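PDB 6CHJ: diacylglycerol O-acyltransferase from Marinobacter hydrocarbonoclasticus, which probably transfers the acyl group of acyl-CoA to diacylglycerol to form triacylglycerol, and as a wax ester synthase to fatty alcohols to form wax esters. Local coordinates for residues Q42-D45 and Q46-K50; M145-A148 and T149-L152; V203-E206 and L207-T210; N350-A353 and L354-P358; Q436-L439 and D440-E443. All coordinates share one frame; numbering follows the deposited sequence.

Interaction 1 of 5, residues Q42-D45 and Q46-K50; sequences QLAD and QLRQK
L43 and L47 meet one helical turn apart, their isobutyl groups crossing at an angle with CD1 of L43 3.6 Å from CD1 of L47. CG of L43, anti to the backbone N (chi1 173°), carries CD1 onto L47. The backbone polar atoms are satisfied unevenly. The carbonyl of L43 takes the amide of L47, with N of L47 3.1 Å from O of L43, and N of R48 lies 3.0 Å from O of A44, with a straighter N-H···O angle of 161°. In both cases the donor lies nearly along the C=O axis. The amide of Q46 is shared between two weak bonds, one from its N to O of Q42 at 3.5 Å and one to O of L43 at 3.2 Å, the latter bent to 122°. This is the last part of helix 39-49, an amphipathic helix of the catalytic domain that packs on strands 82-86, 115-121 and 389-390 through L43, A44 and L47, while Q42, D45, Q46 and Q49 are exposed. An alanine in place of L47 would probably open a gap beside CD1 of L43 and deprive W390 and W165 of an apolar neighbour. Toward the helix end, O of Q46 receives weak bonds from the amides of Q49 and K50, and O of Q49 is hydrogen-bonded to the hydroxyl of T51. The carboxylate of D45 lies at the edge of the R48 guanidinium, but OD1 of D45 stays 4.4 Å from NE of R48, beyond a salt bridge. R48 instead forms one through NH1 with E79.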
loop_
_atom_site.group_PDB
_atom_site.type_symbol
_atom_site.label_atom_id
_atom_site.label_comp_id
_atom_site.label_asym_id
_atom_site.label_seq_id
_atom_site.Cartn_x
_atom_site.Cartn_y
_atom_site.Cartn_z
ATOM N N GLN B 42 18.457 -4.208 -16.867
ATOM C CA GLN B 42 18.722 -5.536 -17.426
ATOM C C GLN B 42 18.254 -6.637 -16.481
ATOM O O GLN B 42 17.676 -7.640 -16.919
ATOM C CB GLN B 42 20.218 -5.715 -17.714
ATOM C CG GLN B 42 20.832 -4.678 -18.626
ATOM C CD GLN B 42 21.812 -5.243 -19.642
ATOM O OE1 GLN B 42 22.954 -5.598 -19.311
ATOM N NE2 GLN B 42 21.374 -5.310 -20.896
ATOM N N LEU B 43 18.526 -6.477 -15.176
ATOM C CA LEU B 43 18.161 -7.509 -14.207
ATOM C C LEU B 43 16.646 -7.664 -14.109
ATOM O O LEU B 43 16.118 -8.790 -14.062
ATOM C CB LEU B 43 18.752 -7.179 -12.833
ATOM C CG LEU B 43 18.305 -8.096 -11.687
ATOM C CD1 LEU B 43 18.489 -9.555 -12.062
ATOM C CD2 LEU B 43 19.050 -7.768 -10.374
ATOM N N ALA B 44 15.930 -6.537 -14.036
ATOM C CA ALA B 44 14.480 -6.617 -13.920
ATOM C C ALA B 44 13.905 -7.401 -15.084
ATOM O O ALA B 44 13.003 -8.225 -14.903
ATOM C CB ALA B 44 13.876 -5.215 -13.850
ATOM N N ASP B 45 14.480 -7.216 -16.278
ATOM C CA ASP B 45 13.937 -7.854 -17.472
ATOM C C ASP B 45 13.980 -9.375 -17.372
ATOM O O ASP B 45 13.012 -10.051 -17.736
ATOM C CB ASP B 45 14.684 -7.352 -18.702
ATOM C CG ASP B 45 14.178 -6.002 -19.161
ATOM O OD1 ASP B 45 12.937 -5.817 -19.125
ATOM O OD2 ASP B 45 15.011 -5.126 -19.523
ATOM N N GLN B 46 15.075 -9.942 -16.859
ATOM C CA GLN B 46 15.141 -11.399 -16.799
ATOM C C GLN B 46 14.445 -11.966 -15.574
ATOM O O GLN B 46 14.055 -13.136 -15.589
ATOM C CB GLN B 46 16.596 -11.893 -16.868
ATOM C CG GLN B 46 16.712 -13.354 -17.406
ATOM C CD GLN B 46 16.552 -13.480 -18.944
ATOM O OE1 GLN B 46 15.626 -12.910 -19.544
ATOM N NE2 GLN B 46 17.437 -14.258 -19.570
ATOM N N LEU B 47 14.260 -11.170 -14.516
ATOM C CA LEU B 47 13.474 -11.661 -13.392
ATOM C C LEU B 47 12.007 -11.777 -13.779
ATOM O O LEU B 47 11.320 -12.718 -13.358
ATOM C CB LEU B 47 13.657 -10.752 -12.168
ATOM C CG LEU B 47 14.947 -10.986 -11.355
ATOM C CD1 LEU B 47 15.267 -9.816 -10.411
ATOM C CD2 LEU B 47 14.913 -12.309 -10.611
ATOM N N ARG B 48 11.515 -10.836 -14.600
ATOM C CA ARG B 48 10.140 -10.917 -15.092
ATOM C C ARG B 48 9.911 -12.210 -15.855
ATOM O O ARG B 48 8.825 -12.796 -15.790
ATOM C CB ARG B 48 9.830 -9.725 -15.988
ATOM C CG ARG B 48 9.707 -8.423 -15.253
ATOM C CD ARG B 48 9.002 -7.425 -16.134
ATOM N NE ARG B 48 9.663 -6.125 -16.158
ATOM C CZ ARG B 48 9.352 -5.134 -15.331
ATOM N NH1 ARG B 48 8.406 -5.320 -14.416
ATOM N NH2 ARG B 48 9.984 -3.966 -15.419
ATOM N N GLN B 49 10.932 -12.668 -16.579
ATOM C CA GLN B 49 10.837 -13.926 -17.309
ATOM C C GLN B 49 10.617 -15.094 -16.361
ATOM O O GLN B 49 9.702 -15.902 -16.556
ATOM C CB GLN B 49 12.104 -14.139 -18.141
ATOM C CG GLN B 49 12.127 -13.328 -19.408
ATOM C CD GLN B 49 10.805 -13.426 -20.118
ATOM O OE1 GLN B 49 10.035 -12.463 -20.171
ATOM N NE2 GLN B 49 10.512 -14.610 -20.649
ATOM N N LYS B 50 11.441 -15.186 -15.316
ATOM C CA LYS B 50 11.401 -16.307 -14.387
ATOM C C LYS B 50 10.013 -16.470 -13.774
ATOM O O LYS B 50 9.656 -15.767 -12.823
ATOM C CB LYS B 50 12.465 -16.116 -13.313
ATOM C CG LYS B 50 13.822 -15.749 -13.899
ATOM C CD LYS B 50 14.959 -16.474 -13.192
ATOM C CE LYS B 50 14.763 -17.988 -13.265
ATOM N NZ LYS B 50 15.851 -18.759 -12.585
#

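Interaction 2 of 5, residues M145-A148 and T149-L152; sequences MRMA and TRML
T149 folds its hydroxyl back onto the preceding turn, where OG1 lies 2.6 Å from O of R146 and donates to it. The rotamer makes this possible: with chi1 at 61°, OG1 occupies the crowded position between backbone N and carbonyl carbon, and CG2 is left anti to the carbonyl carbon, beside the backbone N, 3.2 Å from O of M145. The hydroxyl reaches the R146 carbonyl from the side, at a C=O···OG1 angle of 116°, whereas the amide of R150 meets the same oxygen almost head-on, with N of R150 2.6 Å from O of R146. Two firm donors therefore grip one carbonyl near the end of helix 141-150, and the bond from the threonine fixes the rotation of its side chain. R150 has CG anti to the backbone N (chi1 -171°) and bends at chi3, which leaves NH2 of R150 4.4 Å from CG of M147. CB of M151 packs 3.2 Å from O of M147, the carbonyl that accepts the M151 amide. L152 lays CD1 at 3.5 Å from O of A148, an oxygen bonded by the side-chain amide of Q27. The helix starts at the glycine that closes the HHxxxDG motif characteristic of this family. Around it, M145, T149 and L152 lie against P400, M398 and L395 of strand 393-401, M151 and L152 also touch W390 of strand 389-390, and M147 touches the loop residues F57, V139 and I164.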
loop_
_atom_site.group_PDB
_atom_site.type_symbol
_atom_site.label_atom_id
_atom_site.label_comp_id
_atom_site.label_asym_id
_atom_site.label_seq_id
_atom_site.Cartn_x
_atom_site.Cartn_y
_atom_site.Cartn_z
ATOM N N MET B 145 13.969 -14.456 6.719
ATOM C CA MET B 145 15.322 -13.938 6.568
ATOM C C MET B 145 16.370 -15.042 6.504
ATOM O O MET B 145 17.562 -14.736 6.405
ATOM C CB MET B 145 15.647 -12.929 7.681
ATOM C CG MET B 145 14.912 -11.572 7.492
ATOM S SD MET B 145 15.916 -10.047 7.554
ATOM C CE MET B 145 16.732 -9.944 5.949
ATOM N N ARG B 146 15.959 -16.311 6.535
ATOM C CA ARG B 146 16.843 -17.402 6.147
ATOM C C ARG B 146 16.722 -17.728 4.662
ATOM O O ARG B 146 17.736 -17.971 3.997
ATOM C CB ARG B 146 16.555 -18.640 7.001
ATOM C CG ARG B 146 16.906 -18.433 8.483
ATOM C CD ARG B 146 17.391 -19.711 9.164
ATOM N NE ARG B 146 17.250 -19.674 10.623
ATOM C CZ ARG B 146 17.890 -18.842 11.452
ATOM N NH1 ARG B 146 18.763 -17.946 11.000
ATOM N NH2 ARG B 146 17.666 -18.921 12.759
ATOM N N MET B 147 15.494 -17.721 4.131
ATOM C CA MET B 147 15.286 -17.849 2.691
ATOM C C MET B 147 16.013 -16.762 1.917
ATOM O O MET B 147 16.568 -17.023 0.842
ATOM C CB MET B 147 13.799 -17.786 2.374
ATOM C CG MET B 147 13.008 -18.948 2.888
ATOM S SD MET B 147 11.435 -18.939 2.060
ATOM C CE MET B 147 10.299 -19.242 3.388
ATOM N N ALA B 148 15.993 -15.528 2.422
ATOM C CA ALA B 148 16.687 -14.450 1.726
ATOM C C ALA B 148 18.199 -14.648 1.741
ATOM O O ALA B 148 18.898 -14.144 0.851
ATOM C CB ALA B 148 16.314 -13.101 2.332
ATOM N N THR B 149 18.722 -15.372 2.733
ATOM C CA THR B 149 20.142 -15.705 2.750
ATOM C C THR B 149 20.415 -16.968 1.935
ATOM O O THR B 149 21.315 -16.980 1.086
ATOM C CB THR B 149 20.646 -15.866 4.194
ATOM O OG1 THR B 149 19.938 -16.930 4.842
ATOM C CG2 THR B 149 20.443 -14.574 4.990
ATOM N N ARG B 150 19.627 -18.026 2.173
ATOM C CA ARG B 150 19.721 -19.247 1.375
ATOM C C ARG B 150 19.641 -18.960 -0.124
ATOM O O ARG B 150 20.248 -19.677 -0.930
ATOM C CB ARG B 150 18.612 -20.218 1.796
ATOM C CG ARG B 150 18.732 -21.613 1.201
ATOM C CD ARG B 150 17.928 -22.642 1.997
ATOM N NE ARG B 150 16.488 -22.411 1.906
ATOM C CZ ARG B 150 15.707 -22.920 0.956
ATOM N NH1 ARG B 150 16.230 -23.695 0.011
ATOM N NH2 ARG B 150 14.404 -22.654 0.950
ATOM N N MET B 151 18.908 -17.910 -0.512
ATOM C CA MET B 151 18.841 -17.462 -1.898
ATOM C C MET B 151 20.198 -17.047 -2.457
ATOM O O MET B 151 20.324 -16.891 -3.678
ATOM C CB MET B 151 17.860 -16.284 -2.011
ATOM C CG MET B 151 17.311 -16.058 -3.413
ATOM S SD MET B 151 17.004 -14.328 -3.854
ATOM C CE MET B 151 18.522 -13.516 -3.351
ATOM N N LEU B 152 21.206 -16.857 -1.611
ATOM C CA LEU B 152 22.503 -16.369 -2.050
ATOM C C LEU B 152 23.530 -17.497 -2.005
ATOM O O LEU B 152 23.260 -18.607 -1.536
ATOM C CB LEU B 152 22.953 -15.189 -1.185
ATOM C CG LEU B 152 22.064 -13.947 -1.097
ATOM C CD1 LEU B 152 22.261 -13.270 0.258
ATOM C CD2 LEU B 152 22.350 -12.974 -2.218
#

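Interaction 3 of 5, residues V203-E206 and L207-T210; sequences VAKE and LLKT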
loop_
_atom_site.group_PDB
_atom_site.type_symbol
_atom_site.label_atom_id
_atom_site.label_comp_id
_atom_site.label_asym_id
_atom_site.label_seq_id
_atom_site.Cartn_x
_atom_site.Cartn_y
_atom_site.Cartn_z
ATOM N N VAL B 203 -12.337 -13.527 22.994
ATOM C CA VAL B 203 -11.014 -14.070 23.280
ATOM C C VAL B 203 -10.329 -13.275 24.391
ATOM O O VAL B 203 -9.501 -13.822 25.130
ATOM C CB VAL B 203 -10.189 -14.118 21.983
ATOM C CG1 VAL B 203 -10.331 -12.814 21.290
ATOM C CG2 VAL B 203 -8.718 -14.439 22.262
ATOM N N ALA B 204 -10.675 -11.993 24.563
ATOM C CA ALA B 204 -10.130 -11.271 25.709
ATOM C C ALA B 204 -10.679 -11.827 27.014
ATOM O O ALA B 204 -9.975 -11.851 28.029
ATOM C CB ALA B 204 -10.423 -9.772 25.611
ATOM N N LYS B 205 -11.922 -12.299 27.002
ATOM C CA LYS B 205 -12.475 -12.847 28.230
ATOM C C LYS B 205 -11.867 -14.211 28.545
ATOM O O LYS B 205 -11.552 -14.494 29.708
ATOM C CB LYS B 205 -13.997 -12.875 28.136
ATOM C CG LYS B 205 -14.586 -11.610 28.728
ATOM C CD LYS B 205 -15.880 -11.197 28.103
ATOM C CE LYS B 205 -16.354 -9.876 28.698
ATOM N NZ LYS B 205 -17.679 -9.487 28.134
ATOM N N GLU B 206 -11.620 -15.040 27.525
ATOM C CA GLU B 206 -10.834 -16.251 27.755
ATOM C C GLU B 206 -9.448 -15.937 28.313
ATOM O O GLU B 206 -8.847 -16.785 28.991
ATOM C CB GLU B 206 -10.707 -17.055 26.462
ATOM C CG GLU B 206 -10.394 -18.527 26.692
ATOM C CD GLU B 206 -11.258 -19.136 27.787
ATOM O OE1 GLU B 206 -12.457 -19.408 27.541
ATOM O OE2 GLU B 206 -10.731 -19.327 28.906
ATOM N N LEU B 207 -8.926 -14.736 28.055
ATOM C CA LEU B 207 -7.646 -14.367 28.640
ATOM C C LEU B 207 -7.796 -14.032 30.122
ATOM O O LEU B 207 -6.961 -14.442 30.936
ATOM C CB LEU B 207 -7.027 -13.200 27.863
ATOM C CG LEU B 207 -6.098 -13.596 26.709
ATOM C CD1 LEU B 207 -5.818 -12.400 25.783
ATOM C CD2 LEU B 207 -4.797 -14.218 27.233
ATOM N N LEU B 208 -8.857 -13.307 30.499
ATOM C CA LEU B 208 -9.115 -13.064 31.920
ATOM C C LEU B 208 -9.278 -14.376 32.681
ATOM O O LEU B 208 -8.652 -14.577 33.729
ATOM C CB LEU B 208 -10.350 -12.175 32.101
ATOM C CG LEU B 208 -10.214 -10.703 31.686
ATOM C CD1 LEU B 208 -11.583 -10.043 31.565
ATOM C CD2 LEU B 208 -9.303 -9.898 32.624
ATOM N N LYS B 209 -10.098 -15.295 32.155
ATOM C CA LYS B 209 -10.291 -16.586 32.817
ATOM C C LYS B 209 -8.963 -17.316 32.983
ATOM O O LYS B 209 -8.645 -17.815 34.070
ATOM C CB LYS B 209 -11.285 -17.450 32.032
ATOM C CG LYS B 209 -11.422 -18.874 32.591
ATOM C CD LYS B 209 -12.232 -19.810 31.690
ATOM C CE LYS B 209 -12.032 -21.274 32.097
ATOM N NZ LYS B 209 -12.835 -22.223 31.274
ATOM N N THR B 210 -8.171 -17.383 31.913
ATOM C CA THR B 210 -6.848 -17.987 32.021
ATOM C C THR B 210 -6.011 -17.268 33.066
ATOM O O THR B 210 -5.319 -17.909 33.865
ATOM C CB THR B 210 -6.141 -17.965 30.660
ATOM O OG1 THR B 210 -6.904 -18.710 29.696
ATOM C CG2 THR B 210 -4.729 -18.542 30.771
#
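CG of E206 stands opposite its own backbone N (chi1 -158°) and the chain then bends at chi2, which turns the carboxylate forward along the helix to K209. The lysine leaves the backbone with a similar first torsion (chi1 174°) and runs extended from there, which lays the two side chains alongside each other, pointing the same way. Their contact is made by the lysine methylenes: OE2 of E206 rests 3.2 Å from CD of K209 and 3.7 Å from CB of K209, while OE2 of E206 and NZ of K209 remain 4.3 Å apart, opposite charges that probably attract, but beyond a salt bridge. The hydroxyl of T210, placed beside the backbone N by a chi1 of -60°, donates to O of E206, with OG1 of T210 2.8 Å from that oxygen, and N of T210 donates to the same O of E206 at 3.1 Å. Of the two donors, the amide stands above the plane of the carbonyl and the hydroxyl nearer to it. A serine or threonine hydroxyl returning to the carbonyl four residues back is a common helical arrangement. L207 is held more loosely by the backbone, since its amide makes two weak bonds, to O of V203 and O of A204, but CB of L207 is tight against the turn before, 3.2 Å from O of A204. With E206 and K209 carrying charge along one side, helix 200-212 lies at the surface and packs through its apolar residues on helix 345-365: A204 touches F361 and T365, L207 touches L364, and L208 also touches F361.

Interaction 4 of 5, residues N350-A353 and L354-P358; sequences NYTA and LTLAP
T355 and Y351 form the compact part of this turn. The hydroxyl of T355 sits over one face of the tyrosine ring, OG1 of T355 being 3.4 Å from CE1 of Y351 and displaced toward the rim, while the same OG1 donates to O of Y351 at 2.9 Å. The amide of T355 reaches that carbonyl as well, with N of T355 also 2.9 Å from O of Y351, and the two donors approach from opposite faces of its plane. CG of Y351, set opposite the backbone N at chi1 176°, carries the ring forward over the threonine; M343 and Y340 adjoin it from loops. Next to this pair, T352 and L356 run side by side in looser van der Waals contact, with CG2 of T352 3.9 Å from CD1 of L356, and the T352 hydroxyl is bonded to O of I348. On the solvent side L354, an exposed residue, crosses the side-chain carboxamide of N350, CD1 of L354 lying 3.2 Å from OD1 of N350, a contact without a polar bond. The backbone slackens further along: N of A357 makes a weak bond to O of A353, 3.3 Å long and bent to 126°. A357 itself is buried against L207 and I211 of helix 200-212. Beyond it P358, having no N-H, interrupts the helical series of i to i-4 bonds, the mark of a proline kink within helix 345-365.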
loop_
_atom_site.group_PDB
_atom_site.type_symbol
_atom_site.label_atom_id
_atom_site.label_comp_id
_atom_site.label_asym_id
_atom_site.label_seq_id
_atom_site.Cartn_x
_atom_site.Cartn_y
_atom_site.Cartn_z
ATOM N N ASN B 350 5.321 -23.181 29.204
ATOM C CA ASN B 350 4.208 -22.841 30.081
ATOM C C ASN B 350 4.497 -21.597 30.913
ATOM O O ASN B 350 3.613 -20.753 31.100
ATOM C CB ASN B 350 3.861 -24.011 30.997
ATOM C CG ASN B 350 2.454 -23.903 31.538
ATOM O OD1 ASN B 350 2.244 -23.665 32.734
ATOM N ND2 ASN B 350 1.473 -24.031 30.646
ATOM N N TYR B 351 5.713 -21.471 31.442
ATOM C CA TYR B 351 6.089 -20.237 32.121
ATOM C C TYR B 351 5.994 -19.045 31.170
ATOM O O TYR B 351 5.435 -17.997 31.522
ATOM C CB TYR B 351 7.496 -20.381 32.695
ATOM C CG TYR B 351 8.052 -19.134 33.344
ATOM C CD1 TYR B 351 7.485 -18.611 34.500
ATOM C CD2 TYR B 351 9.160 -18.486 32.805
ATOM C CE1 TYR B 351 8.000 -17.473 35.099
ATOM C CE2 TYR B 351 9.682 -17.349 33.398
ATOM C CZ TYR B 351 9.099 -16.848 34.545
ATOM O OH TYR B 351 9.620 -15.719 35.135
ATOM N N THR B 352 6.513 -19.198 29.948
ATOM C CA THR B 352 6.417 -18.125 28.964
ATOM C C THR B 352 4.964 -17.741 28.706
ATOM O O THR B 352 4.612 -16.557 28.720
ATOM C CB THR B 352 7.093 -18.541 27.658
ATOM O OG1 THR B 352 8.501 -18.687 27.870
ATOM C CG2 THR B 352 6.844 -17.502 26.574
ATOM N N ALA B 353 4.101 -18.737 28.477
ATOM C CA ALA B 353 2.715 -18.455 28.114
ATOM C C ALA B 353 1.948 -17.821 29.269
ATOM O O ALA B 353 1.088 -16.958 29.045
ATOM C CB ALA B 353 2.021 -19.738 27.659
ATOM N N LEU B 354 2.230 -18.241 30.505
ATOM C CA LEU B 354 1.513 -17.690 31.656
ATOM C C LEU B 354 1.993 -16.282 32.001
ATOM O O LEU B 354 1.184 -15.420 32.365
ATOM C CB LEU B 354 1.655 -18.614 32.875
ATOM C CG LEU B 354 1.094 -20.046 32.828
ATOM C CD1 LEU B 354 1.482 -20.823 34.087
ATOM C CD2 LEU B 354 -0.414 -20.059 32.634
ATOM N N THR B 355 3.301 -16.037 31.903
ATOM C CA THR B 355 3.846 -14.721 32.225
ATOM C C THR B 355 3.272 -13.641 31.309
ATOM O O THR B 355 2.985 -12.525 31.759
ATOM C CB THR B 355 5.378 -14.758 32.125
ATOM O OG1 THR B 355 5.903 -15.661 33.103
ATOM C CG2 THR B 355 5.990 -13.388 32.364
ATOM N N LEU B 356 3.071 -13.960 30.025
ATOM C CA LEU B 356 2.732 -12.962 29.013
ATOM C C LEU B 356 1.235 -12.804 28.778
ATOM O O LEU B 356 0.839 -11.863 28.078
ATOM C CB LEU B 356 3.405 -13.311 27.688
ATOM C CG LEU B 356 4.930 -13.367 27.768
ATOM C CD1 LEU B 356 5.533 -13.803 26.451
ATOM C CD2 LEU B 356 5.472 -12.023 28.184
ATOM N N ALA B 357 0.403 -13.692 29.327
ATOM C CA ALA B 357 -1.043 -13.569 29.153
ATOM C C ALA B 357 -1.596 -12.211 29.563
ATOM O O ALA B 357 -2.489 -11.709 28.859
ATOM C CB ALA B 357 -1.772 -14.684 29.925
ATOM N N PRO B 358 -1.174 -11.589 30.669
ATOM C CA PRO B 358 -1.656 -10.221 30.937
ATOM C C PRO B 358 -1.203 -9.222 29.888
ATOM O O PRO B 358 -1.973 -8.326 29.528
ATOM C CB PRO B 358 -1.064 -9.897 32.317
ATOM C CG PRO B 358 -0.722 -11.229 32.912
ATOM C CD PRO B 358 -0.333 -12.094 31.776
#

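Interaction 5 of 5, residues Q436-L439 and D440-E443; sequences QRML and DYLE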
loop_
_atom_site.group_PDB
_atom_site.type_symbol
_atom_site.label_atom_id
_atom_site.label_comp_id
_atom_site.label_asym_id
_atom_site.label_seq_id
_atom_site.Cartn_x
_atom_site.Cartn_y
_atom_site.Cartn_z
ATOM N N GLN B 436 14.383 8.268 12.498
ATOM C CA GLN B 436 15.693 8.028 11.898
ATOM C C GLN B 436 16.814 8.536 12.802
ATOM O O GLN B 436 17.946 8.042 12.732
ATOM C CB GLN B 436 15.781 8.682 10.505
ATOM C CG GLN B 436 15.901 7.658 9.342
ATOM C CD GLN B 436 16.113 8.295 7.934
ATOM O OE1 GLN B 436 15.160 8.781 7.307
ATOM N NE2 GLN B 436 17.360 8.264 7.435
ATOM N N ARG B 437 16.520 9.505 13.666
ATOM C CA ARG B 437 17.566 10.029 14.530
ATOM C C ARG B 437 18.076 8.976 15.502
ATOM O O ARG B 437 19.191 9.115 16.022
ATOM C CB ARG B 437 17.054 11.254 15.277
ATOM C CG ARG B 437 17.632 12.537 14.757
ATOM C CD ARG B 437 16.928 13.723 15.343
ATOM N NE ARG B 437 16.172 14.422 14.312
ATOM C CZ ARG B 437 15.254 15.354 14.550
ATOM N NH1 ARG B 437 14.970 15.712 15.801
ATOM N NH2 ARG B 437 14.622 15.929 13.527
ATOM N N MET B 438 17.303 7.908 15.732
ATOM C CA MET B 438 17.765 6.838 16.608
ATOM C C MET B 438 18.994 6.121 16.066
ATOM O O MET B 438 19.696 5.463 16.844
ATOM C CB MET B 438 16.639 5.833 16.860
ATOM C CG MET B 438 15.727 6.268 17.989
ATOM S SD MET B 438 14.779 4.900 18.630
ATOM C CE MET B 438 16.071 4.033 19.488
ATOM N N LEU B 439 19.258 6.215 14.761
ATOM C CA LEU B 439 20.512 5.703 14.207
ATOM C C LEU B 439 21.712 6.457 14.774
ATOM O O LEU B 439 22.724 5.852 15.141
ATOM C CB LEU B 439 20.495 5.811 12.681
ATOM C CG LEU B 439 19.433 4.990 11.959
ATOM C CD1 LEU B 439 19.640 5.048 10.441
ATOM C CD2 LEU B 439 19.467 3.554 12.486
ATOM N N ASP B 440 21.625 7.785 14.833
ATOM C CA ASP B 440 22.694 8.553 15.453
ATOM C C ASP B 440 22.745 8.297 16.949
ATOM O O ASP B 440 23.832 8.284 17.532
ATOM C CB ASP B 440 22.507 10.045 15.190
ATOM C CG ASP B 440 22.266 10.353 13.733
ATOM O OD1 ASP B 440 23.132 10.010 12.896
ATOM O OD2 ASP B 440 21.200 10.929 13.426
ATOM N N TYR B 441 21.589 8.045 17.572
ATOM C CA TYR B 441 21.565 7.792 19.009
ATOM C C TYR B 441 22.160 6.429 19.338
ATOM O O TYR B 441 22.824 6.273 20.373
ATOM C CB TYR B 441 20.139 7.909 19.548
ATOM C CG TYR B 441 19.483 9.260 19.312
ATOM C CD1 TYR B 441 20.244 10.383 18.987
ATOM C CD2 TYR B 441 18.097 9.413 19.429
ATOM C CE1 TYR B 441 19.651 11.617 18.779
ATOM C CE2 TYR B 441 17.495 10.648 19.221
ATOM C CZ TYR B 441 18.284 11.747 18.889
ATOM O OH TYR B 441 17.701 12.973 18.669
ATOM N N LEU B 442 21.944 5.430 18.478
ATOM C CA LEU B 442 22.644 4.162 18.667
ATOM C C LEU B 442 24.145 4.362 18.533
ATOM O O LEU B 442 24.929 3.823 19.327
ATOM C CB LEU B 442 22.177 3.111 17.661
ATOM C CG LEU B 442 20.761 2.540 17.709
ATOM C CD1 LEU B 442 20.341 2.015 16.311
ATOM C CD2 LEU B 442 20.625 1.460 18.770
ATOM N N GLU B 443 24.559 5.138 17.530
ATOM C CA GLU B 443 25.979 5.304 17.262
ATOM C C GLU B 443 26.636 6.091 18.388
ATOM O O GLU B 443 27.743 5.765 18.822
ATOM C CB GLU B 443 26.166 5.969 15.885
ATOM C CG GLU B 443 27.549 6.575 15.613
ATOM C CD GLU B 443 28.684 5.543 15.633
ATOM O OE1 GLU B 443 28.439 4.359 15.308
ATOM O OE2 GLU B 443 29.829 5.922 15.975
#
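Y441 lies back over the preceding turn, one face of its ring above the carbonyl of R437, with CG of Y441 3.3 Å from O of R437. That CG is anti to the carbonyl carbon of Y441, beside the backbone N (chi1 -59°), which brings the ring there. N of Y441 also donates to O of R437, in the carbonyl plane, at 3.0 Å. R437 runs alongside the ring, its methylenes flanking the phenol: CD of R437 is 3.5 Å from OH of Y441, and CB of R437 is 3.8 Å from CZ of Y441. The guanidinium plane stands at 79° to the ring, so the two do not stack. With an alanine in place of Y441, the arginine methylenes would probably lose the ring they lie along and the R437 carbonyl its cover. M438 crosses the ring at about a right angle. L439 packs lightly on L442, CD2 of L439 lying 4.2 Å from CD1 of L442. L439 touches A242 and Q244 of strand 239-247, while M438 and L442 face A273 of helix 262-280 and L425 of strand 420-428, the pattern of an amphipathic helix laid against a sheet and a second helix, here helix 437-453, the last of the chain.

From the N terminus the five contacts follow in series; none nests in or crosses another, and each closes no more than a turn or two of its own helix. Interactions 1 and 2, with centres about 19 Å apart, do not touch, yet both rest on W390, so helices 39-49 and 141-150 share a strand contributed from the C-terminal part of the chain. Interaction 3 lies on the far side of the molecule from interaction 1 and meets interaction 4 directly, CD2 of L207 packing 3.8 Å from O of A357, which joins the catalytic and C-terminal family regions through helices 200-212 and 345-365. Interaction 5 stands apart, tying helix 437-453 to the sheet that holds strands 239-247 and 420-428.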